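PDB 4CIT: vanadium-dependent haloperoxidase from Zobellia galactanivorans, which probably oxidises iodide with hydrogen peroxide at a vanadate-binding site, as expected of a bacterial vanadium-dependent iodoperoxidase. Local coordinates for residues P33-T37 with N107-V113; I36-D42 with R301-F307; T80-Y84 with A308-F312; A96-P100 with Y155-V159. All coordinates share one frame; numbering follows the deposited sequence.

Contact 1 (P33-T37 with N107-V113); sequences PINIT and NYELAAV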
loop_
_atom_site.group_PDB
_atom_site.type_symbol
_atom_site.label_atom_id
_atom_site.label_comp_id
_atom_site.label_asym_id
_atom_site.label_seq_id
_atom_site.Cartn_x
_atom_site.Cartn_y
_atom_site.Cartn_z
ATOM N N PRO A 33 -29.579 -19.586 -3.290
ATOM C CA PRO A 33 -28.117 -19.454 -3.401
ATOM C C PRO A 33 -27.696 -18.060 -2.969
ATOM O O PRO A 33 -28.494 -17.093 -3.009
ATOM C CB PRO A 33 -27.862 -19.616 -4.891
ATOM C CG PRO A 33 -29.134 -19.181 -5.577
ATOM C CD PRO A 33 -30.250 -19.532 -4.609
ATOM N N ILE A 34 -26.459 -17.944 -2.494
ATOM C CA ILE A 34 -25.939 -16.627 -2.093
ATOM C C ILE A 34 -24.912 -16.270 -3.131
ATOM O O ILE A 34 -23.951 -17.044 -3.355
ATOM C CB ILE A 34 -25.346 -16.620 -0.697
ATOM C CG1 ILE A 34 -26.434 -16.893 0.339
ATOM C CG2 ILE A 34 -24.590 -15.297 -0.417
ATOM C CD1 ILE A 34 -25.964 -17.170 1.741
ATOM N N ASN A 35 -25.133 -15.144 -3.818
ATOM C CA ASN A 35 -24.245 -14.705 -4.909
ATOM C C ASN A 35 -23.272 -13.708 -4.330
ATOM O O ASN A 35 -23.674 -12.609 -3.932
ATOM C CB ASN A 35 -24.989 -14.026 -6.096
ATOM C CG ASN A 35 -24.044 -13.632 -7.276
ATOM O OD1 ASN A 35 -23.067 -14.337 -7.625
ATOM N ND2 ASN A 35 -24.300 -12.441 -7.852
ATOM N N ILE A 36 -22.011 -14.096 -4.277
ATOM C CA ILE A 36 -20.974 -13.262 -3.735
ATOM C C ILE A 36 -20.278 -12.699 -4.960
ATOM O O ILE A 36 -19.961 -13.406 -5.887
ATOM C CB ILE A 36 -19.979 -14.099 -2.924
ATOM C CG1 ILE A 36 -20.641 -14.733 -1.742
ATOM C CG2 ILE A 36 -18.819 -13.198 -2.447
ATOM C CD1 ILE A 36 -21.266 -13.777 -0.767
ATOM N N THR A 37 -20.037 -11.404 -4.983
ATOM C CA THR A 37 -19.353 -10.821 -6.137
ATOM C C THR A 37 -18.068 -10.076 -5.670
ATOM O O THR A 37 -17.851 -9.842 -4.481
ATOM C CB THR A 37 -20.219 -9.788 -6.845
ATOM O OG1 THR A 37 -20.565 -8.802 -5.876
ATOM C CG2 THR A 37 -21.450 -10.497 -7.535
ATOM N N ASN A 107 -20.060 -22.078 0.602
ATOM C CA ASN A 107 -19.914 -21.140 -0.528
ATOM C C ASN A 107 -18.519 -20.497 -0.213
ATOM O O ASN A 107 -18.367 -19.765 0.790
ATOM C CB ASN A 107 -21.000 -20.092 -0.502
ATOM C CG ASN A 107 -20.786 -18.989 -1.544
ATOM O OD1 ASN A 107 -19.643 -18.568 -1.860
ATOM N ND2 ASN A 107 -21.911 -18.555 -2.151
ATOM N N TYR A 108 -17.515 -20.893 -0.997
ATOM C CA TYR A 108 -16.139 -20.509 -0.664
ATOM C C TYR A 108 -15.904 -19.008 -0.821
ATOM O O TYR A 108 -15.072 -18.441 -0.097
ATOM C CB TYR A 108 -15.110 -21.343 -1.479
ATOM C CG TYR A 108 -15.352 -22.840 -1.318
ATOM C CD1 TYR A 108 -15.281 -23.437 -0.097
ATOM C CD2 TYR A 108 -15.725 -23.596 -2.381
ATOM C CE1 TYR A 108 -15.503 -24.786 0.035
ATOM C CE2 TYR A 108 -15.984 -24.917 -2.253
ATOM C CZ TYR A 108 -15.841 -25.506 -1.034
ATOM O OH TYR A 108 -16.159 -26.854 -0.904
ATOM N N GLU A 109 -16.541 -18.376 -1.772
ATOM C CA GLU A 109 -16.417 -16.900 -1.877
ATOM C C GLU A 109 -16.962 -16.201 -0.647
ATOM O O GLU A 109 -16.430 -15.189 -0.144
ATOM C CB GLU A 109 -17.127 -16.391 -3.129
ATOM C CG GLU A 109 -16.446 -16.956 -4.331
ATOM C CD GLU A 109 -17.160 -16.612 -5.635
ATOM O OE1 GLU A 109 -18.232 -15.942 -5.621
ATOM O OE2 GLU A 109 -16.670 -17.044 -6.691
ATOM N N LEU A 110 -18.100 -16.707 -0.155
ATOM C CA LEU A 110 -18.677 -16.200 1.086
ATOM C C LEU A 110 -17.634 -16.375 2.231
ATOM O O LEU A 110 -17.363 -15.480 2.986
ATOM C CB LEU A 110 -20.003 -16.936 1.351
ATOM C CG LEU A 110 -20.776 -16.555 2.607
ATOM C CD1 LEU A 110 -21.138 -15.103 2.545
ATOM C CD2 LEU A 110 -22.019 -17.412 2.759
ATOM N N ALA A 111 -17.069 -17.553 2.371
ATOM C CA ALA A 111 -16.055 -17.795 3.398
ATOM C C ALA A 111 -14.889 -16.857 3.279
ATOM O O ALA A 111 -14.442 -16.308 4.282
ATOM C CB ALA A 111 -15.564 -19.210 3.401
ATOM N N ALA A 112 -14.483 -16.587 2.032
ATOM C CA ALA A 112 -13.335 -15.674 1.754
ATOM C C ALA A 112 -13.668 -14.262 2.231
ATOM O O ALA A 112 -12.784 -13.619 2.819
ATOM C CB ALA A 112 -12.988 -15.700 0.289
ATOM N N VAL A 113 -14.873 -13.746 1.941
ATOM C CA VAL A 113 -15.299 -12.410 2.421
ATOM C C VAL A 113 -15.353 -12.359 3.950
ATOM O O VAL A 113 -14.910 -11.401 4.563
ATOM C CB VAL A 113 -16.590 -11.862 1.780
ATOM C CG1 VAL A 113 -16.860 -10.486 2.351
ATOM C CG2 VAL A 113 -16.371 -11.855 0.248
HETATM O O HOH W 1 -24.520 -19.995 -3.022
HETATM O O HOH W 2 -21.257 -16.909 -4.860
#
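I36 lies against the first turn of helix 108-123 and spreads its carbons over three residues of it. CG1 points away from its own carbonyl carbon (chi1 -63°) and comes down on the backbone of L110, with I36 CG1 3.6 Å from L110 N. A further bend at chi2 carries CD1 across the leucine: I36 CD1 sits 3.6 Å from L110 CD1, the two side chains crossing at about a right angle, though L110 was modelled in two conformers and this distance belongs to one of them. The other branch goes to the next turn, where I36 CG2 meets V113 CG2 at 3.9 Å. On the way it passes E109, with I36 CG2 3.7 Å from E109 CB. I34 adds a looser touch from its CD1 to the CD2 branch of L110. The helix starts here with an N-cap: N107 turns its amide so that OD1 takes the L110 N-H at 3.0 Å (167° at the hydrogen), the donor standing above the carbonyl plane. The other end of that amide faces the incoming chain, with N107 ND2 2.8 Å from I34 O. Two waters fill in around it. Water 2 accepts from I36 N and N107 ND2; water 1 accepts from I34 N and, weakly, from N107 ND2. E109 stretches out beyond CG and brings OE1 to 3.1 Å from I36 O. These two acceptors lie close without bonding, and it is water 2 that donates to E109 OE1. W141 of helix 128-144 touches both I34 and I36.

Contact 2 (I36-D42 with R301-F307); sequences ITPEELD and RKTNSDF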
loop_
_atom_site.group_PDB
_atom_site.type_symbol
_atom_site.label_atom_id
_atom_site.label_comp_id
_atom_site.label_asym_id
_atom_site.label_seq_id
_atom_site.Cartn_x
_atom_site.Cartn_y
_atom_site.Cartn_z
ATOM N N ILE A 36 -22.011 -14.096 -4.277
ATOM C CA ILE A 36 -20.974 -13.262 -3.735
ATOM C C ILE A 36 -20.278 -12.699 -4.960
ATOM O O ILE A 36 -19.961 -13.406 -5.887
ATOM C CB ILE A 36 -19.979 -14.099 -2.924
ATOM C CG1 ILE A 36 -20.641 -14.733 -1.742
ATOM C CG2 ILE A 36 -18.819 -13.198 -2.447
ATOM C CD1 ILE A 36 -21.266 -13.777 -0.767
ATOM N N THR A 37 -20.037 -11.404 -4.983
ATOM C CA THR A 37 -19.353 -10.821 -6.137
ATOM C C THR A 37 -18.068 -10.076 -5.670
ATOM O O THR A 37 -17.851 -9.842 -4.481
ATOM C CB THR A 37 -20.219 -9.788 -6.845
ATOM O OG1 THR A 37 -20.565 -8.802 -5.876
ATOM C CG2 THR A 37 -21.450 -10.497 -7.535
ATOM N N PRO A 38 -17.219 -9.718 -6.634
ATOM C CA PRO A 38 -15.988 -9.013 -6.229
ATOM C C PRO A 38 -16.306 -7.705 -5.566
ATOM O O PRO A 38 -15.527 -7.220 -4.700
ATOM C CB PRO A 38 -15.273 -8.733 -7.562
ATOM C CG PRO A 38 -16.001 -9.519 -8.626
ATOM C CD PRO A 38 -17.247 -10.105 -8.063
ATOM N N GLU A 39 -17.473 -7.143 -5.870
ATOM C CA GLU A 39 -17.820 -5.863 -5.197
ATOM C C GLU A 39 -17.994 -5.975 -3.656
ATOM O O GLU A 39 -17.856 -4.972 -2.964
ATOM C CB GLU A 39 -18.977 -5.182 -5.899
ATOM C CG GLU A 39 -18.613 -4.752 -7.360
ATOM C CD GLU A 39 -18.763 -5.778 -8.503
ATOM O OE1 GLU A 39 -18.960 -7.043 -8.361
ATOM O OE2 GLU A 39 -18.687 -5.289 -9.642
ATOM N N GLU A 40 -18.271 -7.187 -3.122
ATOM C CA GLU A 40 -18.358 -7.345 -1.730
ATOM C C GLU A 40 -16.958 -7.350 -1.078
ATOM O O GLU A 40 -16.772 -6.881 0.048
ATOM C CB GLU A 40 -19.174 -8.609 -1.380
ATOM C CG GLU A 40 -20.640 -8.227 -1.600
ATOM C CD GLU A 40 -21.560 -9.352 -1.886
ATOM O OE1 GLU A 40 -21.059 -10.460 -2.187
ATOM O OE2 GLU A 40 -22.794 -9.111 -1.835
ATOM N N LEU A 41 -15.969 -7.887 -1.792
ATOM C CA LEU A 41 -14.600 -7.745 -1.337
ATOM C C LEU A 41 -14.231 -6.251 -1.336
ATOM O O LEU A 41 -13.621 -5.720 -0.356
ATOM C CB LEU A 41 -13.724 -8.555 -2.248
ATOM C CG LEU A 41 -12.209 -8.513 -2.038
ATOM C CD1 LEU A 41 -11.818 -8.969 -0.673
ATOM C CD2 LEU A 41 -11.503 -9.363 -3.114
ATOM N N ASP A 42 -14.588 -5.566 -2.433
ATOM C CA ASP A 42 -14.316 -4.148 -2.498
ATOM C C ASP A 42 -14.950 -3.362 -1.333
ATOM O O ASP A 42 -14.364 -2.372 -0.872
ATOM C CB ASP A 42 -14.804 -3.521 -3.842
ATOM C CG ASP A 42 -14.004 -3.984 -5.062
ATOM O OD1 ASP A 42 -12.813 -4.430 -4.872
ATOM O OD2 ASP A 42 -14.548 -3.840 -6.208
ATOM N N ARG A 301 -12.321 -3.923 -11.949
ATOM C CA ARG A 301 -13.705 -3.668 -12.332
ATOM C C ARG A 301 -13.790 -3.416 -13.843
ATOM O O ARG A 301 -14.689 -3.979 -14.549
ATOM C CB ARG A 301 -14.303 -2.523 -11.531
ATOM C CG ARG A 301 -14.412 -2.801 -10.042
ATOM C CD ARG A 301 -15.481 -3.861 -9.646
ATOM N NE ARG A 301 -15.078 -5.193 -10.066
ATOM C CZ ARG A 301 -14.085 -5.873 -9.453
ATOM N NH1 ARG A 301 -13.434 -5.383 -8.299
ATOM N NH2 ARG A 301 -13.758 -7.024 -9.965
ATOM N N LYS A 302 -12.826 -2.656 -14.392
ATOM C CA LYS A 302 -12.789 -2.271 -15.849
ATOM C C LYS A 302 -12.646 -3.504 -16.779
ATOM O O LYS A 302 -13.171 -3.498 -17.873
ATOM C CB LYS A 302 -11.654 -1.269 -16.139
ATOM C CG LYS A 302 -11.624 -0.693 -17.550
ATOM C CD LYS A 302 -10.567 0.433 -17.726
ATOM C CE LYS A 302 -10.459 0.889 -19.188
ATOM N NZ LYS A 302 -9.286 0.289 -19.950
ATOM N N THR A 303 -12.049 -4.565 -16.270
ATOM C CA THR A 303 -11.830 -5.823 -16.950
ATOM C C THR A 303 -12.904 -6.876 -16.652
ATOM O O THR A 303 -12.780 -8.005 -17.108
ATOM C CB THR A 303 -10.432 -6.352 -16.668
ATOM O OG1 THR A 303 -10.201 -6.502 -15.242
ATOM C CG2 THR A 303 -9.371 -5.512 -17.299
ATOM N N ASN A 304 -13.889 -6.505 -15.850
ATOM C CA ASN A 304 -14.939 -7.439 -15.377
ATOM C C ASN A 304 -14.347 -8.654 -14.783
ATOM O O ASN A 304 -14.817 -9.769 -15.033
ATOM C CB ASN A 304 -15.847 -7.837 -16.561
ATOM C CG ASN A 304 -16.554 -6.638 -17.135
ATOM O OD1 ASN A 304 -16.494 -6.368 -18.351
ATOM N ND2 ASN A 304 -17.171 -5.861 -16.263
ATOM N N SER A 305 -13.274 -8.503 -13.998
ATOM C CA SER A 305 -12.584 -9.660 -13.439
ATOM C C SER A 305 -13.482 -10.320 -12.393
ATOM O O SER A 305 -14.160 -9.617 -11.593
ATOM C CB SER A 305 -11.323 -9.177 -12.716
ATOM O OG SER A 305 -10.401 -8.639 -13.678
ATOM N N ASP A 306 -13.505 -11.656 -12.451
ATOM C CA ASP A 306 -14.344 -12.403 -11.536
ATOM C C ASP A 306 -13.760 -12.389 -10.067
ATOM O O ASP A 306 -12.730 -11.774 -9.797
ATOM C CB ASP A 306 -14.678 -13.803 -12.074
ATOM C CG ASP A 306 -13.512 -14.743 -12.086
ATOM O OD1 ASP A 306 -12.459 -14.472 -11.475
ATOM O OD2 ASP A 306 -13.630 -15.836 -12.754
ATOM N N PHE A 307 -14.447 -13.002 -9.132
ATOM C CA PHE A 307 -14.033 -12.955 -7.737
ATOM C C PHE A 307 -12.602 -13.414 -7.572
ATOM O O PHE A 307 -11.787 -12.777 -6.860
ATOM C CB PHE A 307 -14.957 -13.819 -6.892
ATOM C CG PHE A 307 -14.709 -13.653 -5.416
ATOM C CD1 PHE A 307 -13.780 -14.482 -4.719
ATOM C CD2 PHE A 307 -15.402 -12.695 -4.672
ATOM C CE1 PHE A 307 -13.593 -14.363 -3.369
ATOM C CE2 PHE A 307 -15.231 -12.598 -3.301
ATOM C CZ PHE A 307 -14.267 -13.351 -2.660
#
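The R301 guanidinium has P38 CB over one face, 3.3 Å from R301 NH2, while two oxygens sit at its edge: D42 OD2 near the plane and S305 O in it. The F307 ring is also met at its edge, by T37 O, while I36 CG2 and L41 CB reach it obliquely. The setting is a short link between two consecutive helices: helix 288-302 ends in a Schellman motif at N304, D306 is the N-cap of helix 307-335, its OD1 accepting from K309 N, and the start of helix 38-55 packs against that link. R301 folds back to get there, bent at chi2 (-70°) and again at chi3. Across the contact it makes a salt bridge, R301 NH1 to D42 OD2 at 2.8 Å, which meets the carboxylate on its syn side but is far from straight, 137° at the hydrogen. D42 OD1 is hydrogen-bonded with Y314 OH, which also makes a weak bond with R301 NH1. E39 joins the network more loosely: its OE2 stands 3.6 Å from R301 NE, well out of the guanidinium plane, where charge alone can act. R301 NH2 bonds T310 OG1 and gives S305 O a weak bond at 3.1 Å. I36 lies side by side with F307, its CG2 3.7 Å from F307 CE2. At the start of helix 38-55, E40 OE1 accepts from T37 N at 3.1 Å, the N-H arriving from above the carboxylate plane.

Contact 3 (T80-Y84 with A308-F312); sequences TNDNY and AKTLF. With NA (sodium ion), chain G.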
loop_
_atom_site.group_PDB
_atom_site.type_symbol
_atom_site.label_atom_id
_atom_site.label_comp_id
_atom_site.label_asym_id
_atom_site.label_seq_id
_atom_site.Cartn_x
_atom_site.Cartn_y
_atom_site.Cartn_z
ATOM N N THR A 80 -9.689 -24.190 -3.268
ATOM C CA THR A 80 -10.903 -24.626 -3.865
ATOM C C THR A 80 -11.013 -24.331 -5.340
ATOM O O THR A 80 -12.025 -24.583 -5.904
ATOM C CB THR A 80 -12.111 -24.008 -3.162
ATOM O OG1 THR A 80 -12.113 -22.563 -3.182
ATOM C CG2 THR A 80 -12.155 -24.491 -1.721
ATOM N N ASN A 81 -9.979 -23.767 -5.936
ATOM C CA ASN A 81 -10.005 -23.399 -7.385
ATOM C C ASN A 81 -8.699 -23.899 -7.956
ATOM O O ASN A 81 -7.603 -23.539 -7.501
ATOM C CB ASN A 81 -10.146 -21.900 -7.511
ATOM C CG ASN A 81 -10.269 -21.422 -8.954
ATOM O OD1 ASN A 81 -9.633 -21.937 -9.823
ATOM N ND2 ASN A 81 -11.002 -20.364 -9.143
ATOM N N ASP A 82 -8.806 -24.876 -8.870
ATOM C CA ASP A 82 -7.629 -25.467 -9.460
ATOM C C ASP A 82 -6.864 -24.548 -10.407
ATOM O O ASP A 82 -5.817 -24.987 -10.890
ATOM C CB ASP A 82 -8.030 -26.717 -10.333
ATOM C CG ASP A 82 -8.567 -27.815 -9.513
ATOM O OD1 ASP A 82 -8.218 -27.876 -8.310
ATOM O OD2 ASP A 82 -9.307 -28.619 -10.086
ATOM N N ASN A 83 -7.318 -23.325 -10.666
ATOM C CA ASN A 83 -6.510 -22.417 -11.426
ATOM C C ASN A 83 -5.486 -21.563 -10.597
ATOM O O ASN A 83 -4.714 -20.813 -11.194
ATOM C CB ASN A 83 -7.389 -21.448 -12.198
ATOM C CG ASN A 83 -8.408 -22.158 -13.114
ATOM O OD1 ASN A 83 -9.607 -22.151 -12.878
ATOM N ND2 ASN A 83 -7.932 -22.794 -14.063
ATOM N N TYR A 84 -5.543 -21.592 -9.255
ATOM C CA TYR A 84 -4.752 -20.709 -8.392
ATOM C C TYR A 84 -4.040 -21.520 -7.385
ATOM O O TYR A 84 -4.665 -22.368 -6.757
ATOM C CB TYR A 84 -5.657 -19.676 -7.693
ATOM C CG TYR A 84 -6.219 -18.725 -8.639
ATOM C CD1 TYR A 84 -5.448 -17.649 -9.116
ATOM C CD2 TYR A 84 -7.493 -18.899 -9.153
ATOM C CE1 TYR A 84 -5.946 -16.811 -10.134
ATOM C CE2 TYR A 84 -8.033 -18.030 -10.122
ATOM C CZ TYR A 84 -7.268 -16.958 -10.557
ATOM O OH TYR A 84 -7.832 -16.154 -11.522
ATOM N N ALA A 308 -12.274 -14.597 -8.102
ATOM C CA ALA A 308 -10.942 -15.163 -7.968
ATOM C C ALA A 308 -9.844 -14.351 -8.626
ATOM O O ALA A 308 -8.792 -14.181 -8.004
ATOM C CB ALA A 308 -10.871 -16.612 -8.430
ATOM N N LYS A 309 -10.084 -13.827 -9.823
ATOM C CA LYS A 309 -9.093 -13.020 -10.537
ATOM C C LYS A 309 -8.889 -11.684 -9.790
ATOM O O LYS A 309 -7.778 -11.233 -9.623
ATOM C CB LYS A 309 -9.537 -12.762 -11.943
ATOM C CG LYS A 309 -8.692 -11.816 -12.773
ATOM C CD LYS A 309 -7.314 -12.288 -12.947
ATOM C CE LYS A 309 -6.593 -11.384 -13.989
ATOM N NZ LYS A 309 -7.148 -11.461 -15.383
ATOM N N THR A 310 -9.966 -11.140 -9.330
ATOM C CA THR A 310 -9.889 -9.884 -8.497
ATOM C C THR A 310 -9.010 -10.111 -7.275
ATOM O O THR A 310 -8.131 -9.305 -6.956
ATOM C CB THR A 310 -11.273 -9.393 -8.084
ATOM O OG1 THR A 310 -11.991 -9.069 -9.243
ATOM C CG2 THR A 310 -11.207 -8.118 -7.184
ATOM N N LEU A 311 -9.283 -11.175 -6.504
ATOM C CA LEU A 311 -8.469 -11.502 -5.332
ATOM C C LEU A 311 -7.062 -11.794 -5.566
ATOM O O LEU A 311 -6.192 -11.341 -4.862
ATOM C CB LEU A 311 -9.157 -12.616 -4.576
ATOM C CG LEU A 311 -8.838 -12.867 -3.170
ATOM C CD1 LEU A 311 -8.721 -11.588 -2.314
ATOM C CD2 LEU A 311 -9.917 -13.837 -2.657
ATOM N N PHE A 312 -6.766 -12.541 -6.631
ATOM C CA PHE A 312 -5.447 -12.720 -7.118
ATOM C C PHE A 312 -4.729 -11.394 -7.321
ATOM O O PHE A 312 -3.617 -11.220 -6.825
ATOM C CB PHE A 312 -5.565 -13.485 -8.411
ATOM C CG PHE A 312 -4.355 -13.510 -9.266
ATOM C CD1 PHE A 312 -3.325 -14.343 -9.014
ATOM C CD2 PHE A 312 -4.335 -12.774 -10.438
ATOM C CE1 PHE A 312 -2.211 -14.380 -9.868
ATOM C CE2 PHE A 312 -3.283 -12.861 -11.316
ATOM C CZ PHE A 312 -2.195 -13.614 -11.021
HETATM NA NA NA G . -5.793 -24.316 -6.188
HETATM O O HOH W 3 -6.858 -26.393 -6.128
HETATM O O HOH W 4 -4.476 -25.338 -7.899
HETATM O O HOH W 5 -3.634 -25.171 -4.471
#
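The apolar part of this contact is the Y84 ring laid against the first two turns of helix 307-335. Y84 CG points away from its own carbonyl carbon (chi1 -68°), which carries the ring to the helix. There Y84 CE2 lies 3.6 Å from A308 CB, while F312 CB approaches obliquely, 3.8 Å from Y84 CE1. A308 O sits over one face, and the hydroxyl end runs on to K309, Y84 OH lying 3.5 Å from K309 CA. The two aromatic rings meet obliquely, centroids 5.5 Å apart and planes at 50°. N81 adds its ND2 against A308 CB. A serine in place of Y84 would probably remove the ring that meets A308 and F312 and open a gap between this loop and the helix. Within the loop, N81 OD1 accepts from N83 N at 2.8 Å, in the carbonyl plane, and a weak backbone bond from Y84 N to N81 O closes the turn. The sodium ion is bound by N81 O at 2.4 Å and Y84 O at 2.3 Å, by A78 O and by three waters, one of them also bonded to D82 OD1. This is an Asx turn built into a type I beta turn, presenting main-chain carbonyls to a sodium site just after helix 59-80.

Contact 4 (A96-P100 with Y155-V159); sequences AIPEP and YGLQV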
loop_
_atom_site.group_PDB
_atom_site.type_symbol
_atom_site.label_atom_id
_atom_site.label_comp_id
_atom_site.label_asym_id
_atom_site.label_seq_id
_atom_site.Cartn_x
_atom_site.Cartn_y
_atom_site.Cartn_z
ATOM N N ALA A 96 -0.068 -24.392 5.360
ATOM C CA ALA A 96 -1.396 -24.655 4.749
ATOM C C ALA A 96 -2.590 -24.332 5.648
ATOM O O ALA A 96 -2.654 -24.706 6.856
ATOM C CB ALA A 96 -1.449 -26.058 4.180
ATOM N N ILE A 97 -3.596 -23.675 5.064
ATOM C CA ILE A 97 -4.870 -23.443 5.784
ATOM C C ILE A 97 -5.649 -24.749 5.944
ATOM O O ILE A 97 -5.456 -25.692 5.176
ATOM C CB ILE A 97 -5.796 -22.404 5.148
ATOM C CG1 ILE A 97 -6.163 -22.724 3.706
ATOM C CG2 ILE A 97 -5.175 -20.949 5.219
ATOM C CD1 ILE A 97 -7.422 -22.024 3.234
ATOM N N PRO A 98 -6.560 -24.761 6.911
ATOM C CA PRO A 98 -7.433 -25.894 7.024
ATOM C C PRO A 98 -8.246 -26.040 5.765
ATOM O O PRO A 98 -8.682 -25.037 5.228
ATOM C CB PRO A 98 -8.381 -25.508 8.196
ATOM C CG PRO A 98 -7.730 -24.401 8.896
ATOM C CD PRO A 98 -6.708 -23.800 8.014
ATOM N N GLU A 99 -8.502 -27.283 5.341
ATOM C CA GLU A 99 -9.420 -27.578 4.228
ATOM C C GLU A 99 -10.883 -27.516 4.689
ATOM O O GLU A 99 -11.136 -27.756 5.821
ATOM C CB GLU A 99 -9.111 -28.990 3.709
ATOM C CG GLU A 99 -7.757 -29.085 2.983
ATOM C CD GLU A 99 -7.737 -28.484 1.561
ATOM O OE1 GLU A 99 -8.737 -27.960 0.993
ATOM O OE2 GLU A 99 -6.655 -28.500 0.975
ATOM N N PRO A 100 -11.832 -27.272 3.788
ATOM C CA PRO A 100 -13.202 -27.238 4.183
ATOM C C PRO A 100 -13.714 -28.675 4.409
ATOM O O PRO A 100 -13.188 -29.648 3.821
ATOM C CB PRO A 100 -13.882 -26.615 3.003
ATOM C CG PRO A 100 -13.031 -26.861 1.806
ATOM C CD PRO A 100 -11.636 -26.857 2.367
ATOM N N TYR A 155 -16.224 -21.716 8.265
ATOM C CA TYR A 155 -14.978 -22.046 7.558
ATOM C C TYR A 155 -14.145 -20.764 7.421
ATOM O O TYR A 155 -12.926 -20.815 7.639
ATOM C CB TYR A 155 -15.229 -22.690 6.232
ATOM C CG TYR A 155 -13.984 -23.079 5.480
ATOM C CD1 TYR A 155 -13.002 -23.798 6.084
ATOM C CD2 TYR A 155 -13.777 -22.641 4.220
ATOM C CE1 TYR A 155 -11.841 -24.081 5.430
ATOM C CE2 TYR A 155 -12.592 -22.912 3.541
ATOM C CZ TYR A 155 -11.639 -23.573 4.175
ATOM O OH TYR A 155 -10.449 -23.897 3.578
ATOM N N GLY A 156 -14.768 -19.689 6.977
ATOM C CA GLY A 156 -14.072 -18.381 6.901
ATOM C C GLY A 156 -13.375 -17.956 8.199
ATOM O O GLY A 156 -12.230 -17.507 8.198
ATOM N N LEU A 157 -14.040 -18.162 9.331
ATOM C CA LEU A 157 -13.498 -17.858 10.605
ATOM C C LEU A 157 -12.388 -18.828 11.039
ATOM O O LEU A 157 -11.403 -18.399 11.677
ATOM C CB LEU A 157 -14.593 -17.726 11.652
ATOM C CG LEU A 157 -15.645 -16.577 11.481
ATOM C CD1 LEU A 157 -16.648 -16.631 12.630
ATOM C CD2 LEU A 157 -15.013 -15.208 11.415
ATOM N N GLN A 158 -12.486 -20.091 10.672
ATOM C CA GLN A 158 -11.409 -21.021 10.936
ATOM C C GLN A 158 -10.159 -20.635 10.194
ATOM O O GLN A 158 -9.059 -20.682 10.744
ATOM C CB GLN A 158 -11.833 -22.471 10.592
ATOM C CG GLN A 158 -10.860 -23.485 10.937
ATOM C CD GLN A 158 -11.276 -24.863 10.385
ATOM O OE1 GLN A 158 -12.131 -24.979 9.509
ATOM N NE2 GLN A 158 -10.628 -25.878 10.876
ATOM N N VAL A 159 -10.315 -20.285 8.942
ATOM C CA VAL A 159 -9.145 -19.815 8.139
ATOM C C VAL A 159 -8.577 -18.506 8.757
ATOM O O VAL A 159 -7.372 -18.348 8.829
ATOM C CB VAL A 159 -9.490 -19.691 6.671
ATOM C CG1 VAL A 159 -8.309 -19.045 5.916
ATOM C CG2 VAL A 159 -9.859 -21.079 6.088
HETATM O O HOH W 6 -12.976 -27.032 7.993
#
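Y155 OH donates to P98 O at 2.7 Å, arriving in the carbonyl plane, and the same carbonyl lies at the edge of the tyrosine ring. The ring is sandwiched. P100 CB stands 3.9 Å from the Y155 ring centroid, almost on the normal, a CH-pi contact; on the opposite face V159 CG2, one helical turn on, sits offset toward the rim. The tyrosine reaches the loop because its CG is trans to the backbone N (chi1 -179°), which sends the ring out from the helix and across P100. At the hydroxyl end P100 CD and I97 CD1 close in, with P100 CD 3.4 Å and I97 CD1 3.6 Å from Y155 OH. I97 holds CG1 in the crowded position between N and carbonyl carbon. Both its branches reach V159, CG1 through CD1 and CG2 directly, with I97 CG2 3.7 Å from V159 CG1. Q158, extended beyond CG, runs past P98 in the opposite direction, Q158 NE2 lying 3.5 Å from P98 CB. Its OE1 takes a bond from water 6, which also donates to E99 O and so bridges helix and loop. A leucine in place of Y155 would probably leave P98 O without its donor and P100 without the flat surface it rests on. From I97 to P100 the backbone keeps polyproline II angles throughout: a proline-rich extended segment docked on helix 146-167 through a tyrosine.

In the fold
All four contacts belong to one helical end of the chain. Contacts 1 and 2 share I36 and T37, with centres 12 Å apart, and F307 joins them: it packs on E109, A112 and V113 of helix 108-123. Contact 3 follows on helix 307-335, about 12 Å from contact 2 centre to centre, and R301 NH2 reaches T310 OG1 between them. The centre of contact 4 lies about 14 Å from that of contact 1, where Y108 touches P100 and A111 touches Y155. Along the chain, residues 33-42, 80-84, 96-100, 107-113 and 155-159 come first and 301-312 much later. Through contacts 1 to 3, helices 38-55 and 108-123 and the loop after helix 59-80 meet the start of helix 307-335, which further on carries K332 of the vanadate pocket.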